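Local coordinates for protein peroxiredoxin 6 (Arenicola marina, PDB 2V2G) that is a peroxiredoxin of the Prx6 subfamily, an antioxidant thiol peroxidase that probably reduces hydrogen peroxide and organic hydroperoxides, at the interface of chains A and B. Numbering follows the deposited sequence. Chains: chain A/B, Peroxiredoxin 6.

Two patches of one two-fold interface are described, the centres of their C-alpha atoms about 21 Å apart. Contact 1 pairs strand 139-145 of chain A with the same strand of chain B, so the sheets of the two subunits meet edge to edge. Contact 2 sets helix 43-54 of chain A and the loop at A:Gly150 against residues 173-175 and 184 of chain B. They share no residue, but the chain runs from strand 139-145 into that loop. The centre of contact 2 lies about 5 Å from A:Ser45, the engineered active-site residue, that of contact 1 about 22 Å; the partner subunit therefore probably contributes to walling the active-site region.

Contact 1: the interface of chains A and B. Residues chain A 5, 140-143, 159; chain B 143-146, 149.
Edge strands 139-145 of the two thioredoxin-fold subunits pair antiparallel here, the sheet-extending dimer contact of the peroxiredoxin family, with A:Ser142 facing B:Leu144 and A:Ile143 facing its own copy B:Ile143. Backbone bonds between A:Ser142 and B:Leu144 set the register: A:Ser142 N gives to B:Leu144 O at 3.0 Å, and B:Leu144 N gives to A:Ser142 O at 2.8 Å, nearly straight at 172°. On one side of the paired strands the ring of B:Tyr145 lies alongside A:Leu141, both side chains pointing the same way. A:Leu141 turns CG anti to its backbone N (chi1 -171°), which lays its CD1 methyl over one face of the B:Tyr145 ring, 3.9 Å from the ring centroid and offset toward the rim. The opposite face is covered by CD1 of B:Ile143, from the tyrosine's own chain, so the ring is sandwiched between aliphatic methyls. A:Val159, on helix 153-168, comes in at about a right angle; its CG1 touches ring atom CE2 of B:Tyr145 at 3.6 Å and also meets the CG2 methyl of B:Thr149. Near the two-fold, the CG2 methyls of A:Ile143 and B:Ile143 meet at 3.9 Å. On the other side of the strands A:Leu5 packs against B:Leu144 and B:Pro146, with its CD1 4.0 Å from B:Pro146 CA. The A:Ser142 hydroxyl OG lies 3.7 Å from the CD1 methyl of B:Leu144.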
# COMPACT_ATOMS: atom_id res chain seq x y z
N LEU A 5 8.18 4.35 -8.47
CA LEU A 5 8.58 2.97 -8.72
C LEU A 5 9.63 2.91 -9.82
O LEU A 5 9.59 3.66 -10.82
CB LEU A 5 7.36 2.13 -9.14
CG LEU A 5 6.21 2.01 -8.15
CD1 LEU A 5 5.21 1.04 -8.74
CD2 LEU A 5 6.72 1.69 -6.69
N LYS A 140 10.40 -1.26 -5.80
CA LYS A 140 9.48 -2.15 -6.50
C LYS A 140 7.99 -1.98 -6.14
O LYS A 140 7.10 -2.28 -6.97
CB LYS A 140 9.85 -3.62 -6.23
CG LYS A 140 11.28 -4.06 -6.54
CD LYS A 140 11.60 -3.84 -8.02
CE LYS A 140 13.09 -4.13 -8.37
NZ LYS A 140 13.37 -3.93 -9.84
N LEU A 141 7.73 -1.44 -4.95
CA LEU A 141 6.38 -1.27 -4.40
C LEU A 141 6.43 -0.38 -3.19
O LEU A 141 7.42 -0.46 -2.44
CB LEU A 141 5.82 -2.65 -3.99
CG LEU A 141 4.35 -2.79 -3.58
CD1 LEU A 141 3.84 -4.21 -3.93
CD2 LEU A 141 4.20 -2.50 -2.09
N SER A 142 5.47 0.51 -3.01
CA SER A 142 5.45 1.33 -1.81
C SER A 142 4.01 1.48 -1.28
O SER A 142 3.07 1.43 -2.06
CB SER A 142 6.11 2.67 -1.99
OG SER A 142 5.43 3.47 -2.88
N ILE A 143 3.95 1.77 0.02
CA ILE A 143 2.68 2.17 0.66
C ILE A 143 2.96 3.31 1.58
O ILE A 143 4.03 3.36 2.25
CB ILE A 143 1.90 1.04 1.36
CG1 ILE A 143 2.44 0.69 2.73
CG2 ILE A 143 1.77 -0.28 0.49
CD1 ILE A 143 1.80 -0.51 3.47
N VAL A 159 2.66 -9.57 -1.24
CA VAL A 159 3.25 -8.86 -2.36
C VAL A 159 4.71 -9.20 -2.58
O VAL A 159 5.12 -9.23 -3.73
CB VAL A 159 2.97 -7.36 -2.35
CG1 VAL A 159 1.45 -7.10 -2.32
CG2 VAL A 159 3.65 -6.64 -1.19
N ILE B 143 -1.18 3.74 -2.00
CA ILE B 143 -0.37 2.57 -2.36
C ILE B 143 0.08 2.68 -3.81
O ILE B 143 -0.62 3.22 -4.66
CB ILE B 143 -1.01 1.23 -2.08
CG1 ILE B 143 -2.02 0.82 -3.13
CG2 ILE B 143 -1.61 1.26 -0.69
CD1 ILE B 143 -2.76 -0.52 -2.88
N LEU B 144 1.31 2.21 -4.06
CA LEU B 144 1.86 2.11 -5.41
C LEU B 144 2.32 0.69 -5.66
O LEU B 144 3.38 0.27 -5.21
CB LEU B 144 2.98 3.09 -5.70
CG LEU B 144 2.87 4.58 -5.66
CD1 LEU B 144 4.28 5.11 -5.96
CD2 LEU B 144 1.86 4.98 -6.67
N TYR B 145 1.47 -0.11 -6.31
CA TYR B 145 1.81 -1.45 -6.75
C TYR B 145 2.17 -1.48 -8.25
O TYR B 145 1.61 -0.68 -9.02
CB TYR B 145 0.69 -2.44 -6.53
CG TYR B 145 0.42 -2.92 -5.13
CD1 TYR B 145 0.75 -2.17 -4.02
CD2 TYR B 145 -0.26 -4.12 -4.92
CE1 TYR B 145 0.43 -2.59 -2.75
CE2 TYR B 145 -0.62 -4.53 -3.67
CZ TYR B 145 -0.23 -3.80 -2.57
OH TYR B 145 -0.58 -4.17 -1.29
N PRO B 146 3.14 -2.35 -8.63
CA PRO B 146 3.50 -2.39 -10.02
C PRO B 146 2.55 -3.22 -10.84
O PRO B 146 1.73 -3.96 -10.29
CB PRO B 146 4.90 -3.03 -9.98
CG PRO B 146 4.74 -4.01 -8.81
CD PRO B 146 3.96 -3.26 -7.82
N THR B 149 1.69 -7.05 -10.12
CA THR B 149 1.15 -7.47 -8.81
C THR B 149 -0.25 -6.89 -8.51
O THR B 149 -0.39 -5.72 -8.17
CB THR B 149 2.15 -7.06 -7.68
OG1 THR B 149 3.42 -7.70 -7.99
CG2 THR B 149 1.63 -7.40 -6.28

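Contact 2: the interface of chains A and B. Residues chain A 44, 47-48, 150-151; chain B 173-175, 184.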
# COMPACT_ATOMS: atom_id res chain seq x y z
N VAL A 44 0.45 1.93 18.67
CA VAL A 44 0.35 1.21 17.35
C VAL A 44 1.72 0.81 16.82
O VAL A 44 1.90 -0.29 16.35
CB VAL A 44 -0.48 2.00 16.28
CG1 VAL A 44 -0.32 1.39 14.85
CG2 VAL A 44 -1.98 2.07 16.77
N THR A 47 2.88 -2.27 18.51
CA THR A 47 2.25 -3.46 17.90
C THR A 47 2.84 -3.84 16.53
O THR A 47 2.94 -5.02 16.19
CB THR A 47 0.69 -3.32 17.78
OG1 THR A 47 0.32 -2.42 16.73
CG2 THR A 47 0.09 -2.87 19.14
N GLU A 48 3.18 -2.83 15.71
CA GLU A 48 3.72 -3.08 14.37
C GLU A 48 5.12 -3.67 14.37
O GLU A 48 5.36 -4.74 13.75
CB GLU A 48 3.71 -1.80 13.56
CG GLU A 48 2.33 -1.39 13.15
CD GLU A 48 2.43 -0.16 12.24
OE1 GLU A 48 3.20 0.72 12.61
OE2 GLU A 48 1.80 -0.16 11.16
N GLY A 150 -2.59 1.32 11.52
CA GLY A 150 -1.59 0.30 11.53
C GLY A 150 -1.60 -0.55 10.30
O GLY A 150 -2.62 -0.75 9.69
N ARG A 151 -0.42 -1.05 9.87
CA ARG A 151 -0.28 -1.80 8.67
C ARG A 151 -0.68 -3.29 8.80
O ARG A 151 -0.97 -3.76 9.88
CB ARG A 151 1.17 -1.70 8.20
CG ARG A 151 1.48 -0.32 7.66
CD ARG A 151 2.92 -0.02 7.64
NE ARG A 151 3.43 0.25 8.96
CZ ARG A 151 4.61 0.80 9.23
NH1 ARG A 151 5.47 1.16 8.26
NH2 ARG A 151 4.89 1.08 10.45
N THR B 173 -5.63 2.39 15.06
CA THR B 173 -5.85 0.97 14.88
C THR B 173 -4.50 0.21 14.82
O THR B 173 -3.55 0.64 14.12
CB THR B 173 -6.74 0.66 13.64
OG1 THR B 173 -6.11 1.16 12.45
CG2 THR B 173 -8.14 1.33 13.81
N PRO B 174 -4.34 -0.85 15.62
CA PRO B 174 -3.05 -1.54 15.70
C PRO B 174 -2.73 -2.37 14.45
O PRO B 174 -3.55 -2.51 13.54
CB PRO B 174 -3.18 -2.42 16.94
CG PRO B 174 -4.66 -2.65 17.05
CD PRO B 174 -5.34 -1.44 16.53
N ALA B 175 -1.53 -2.98 14.46
CA ALA B 175 -1.15 -3.92 13.44
C ALA B 175 -2.30 -4.92 13.23
O ALA B 175 -2.79 -5.50 14.19
CB ALA B 175 0.10 -4.66 13.85
N MET B 184 -6.14 1.25 19.95
CA MET B 184 -5.23 1.89 20.86
C MET B 184 -5.64 3.31 21.12
O MET B 184 -6.01 4.04 20.21
CB MET B 184 -3.85 1.96 20.26
CG MET B 184 -3.26 0.65 19.73
SD MET B 184 -3.44 -0.80 20.75
CE MET B 184 -2.50 -0.31 22.10
O HOH W 1 -4.69 -1.05 11.45
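A:Thr47 and B:Pro174 meet obliquely, the threonine offering its hydroxyl and its methyl to the proline CB. Chi1 of 74° puts A:Thr47 OG1 between the backbone N and the carbonyl carbon, where it gives a 2.7 Å bond to A:Val44 O one helical turn back and accepts B:Ala175 N at 3.0 Å, almost straight at 177°. The hydroxyl thus links the helix to the partner's chain, and its bond to A:Val44 O should help hold its rotation. A:Val44 straddles the B:Thr173 carbonyl with both methyls, and its side chain crosses that of B:Met184, its CG2 3.5 Å from B:Met184 CG. B:Thr173 O accepts A:Gly150 N at 2.9 Å in a bent bond (137° at H), the donor tilted out of the carbonyl plane; a water joins A:Gly150 O to B:Thr173 OG1 and B:Pro174 O. On chain A's own side, A:Arg151 grips A:Glu48 side-on: NE meets OE2 at 2.8 Å in a salt bridge and NH2 meets OE1, both from above the carboxylate plane, while A:Arg151 N takes the anti lone pair of A:Glu48 OE2 at 2.7 Å. An alanine in place of A:Glu48 would probably leave the A:Arg151 guanidinium without its mate and the loop at A:Gly150 freer to shift. In the first turn of helix 43-54, A:Val44 directly precedes A:Ser45, the engineered replacement of the peroxidatic cysteine, and A:Thr47 follows two positions on; segment 173-175 of chain B packs against that turn.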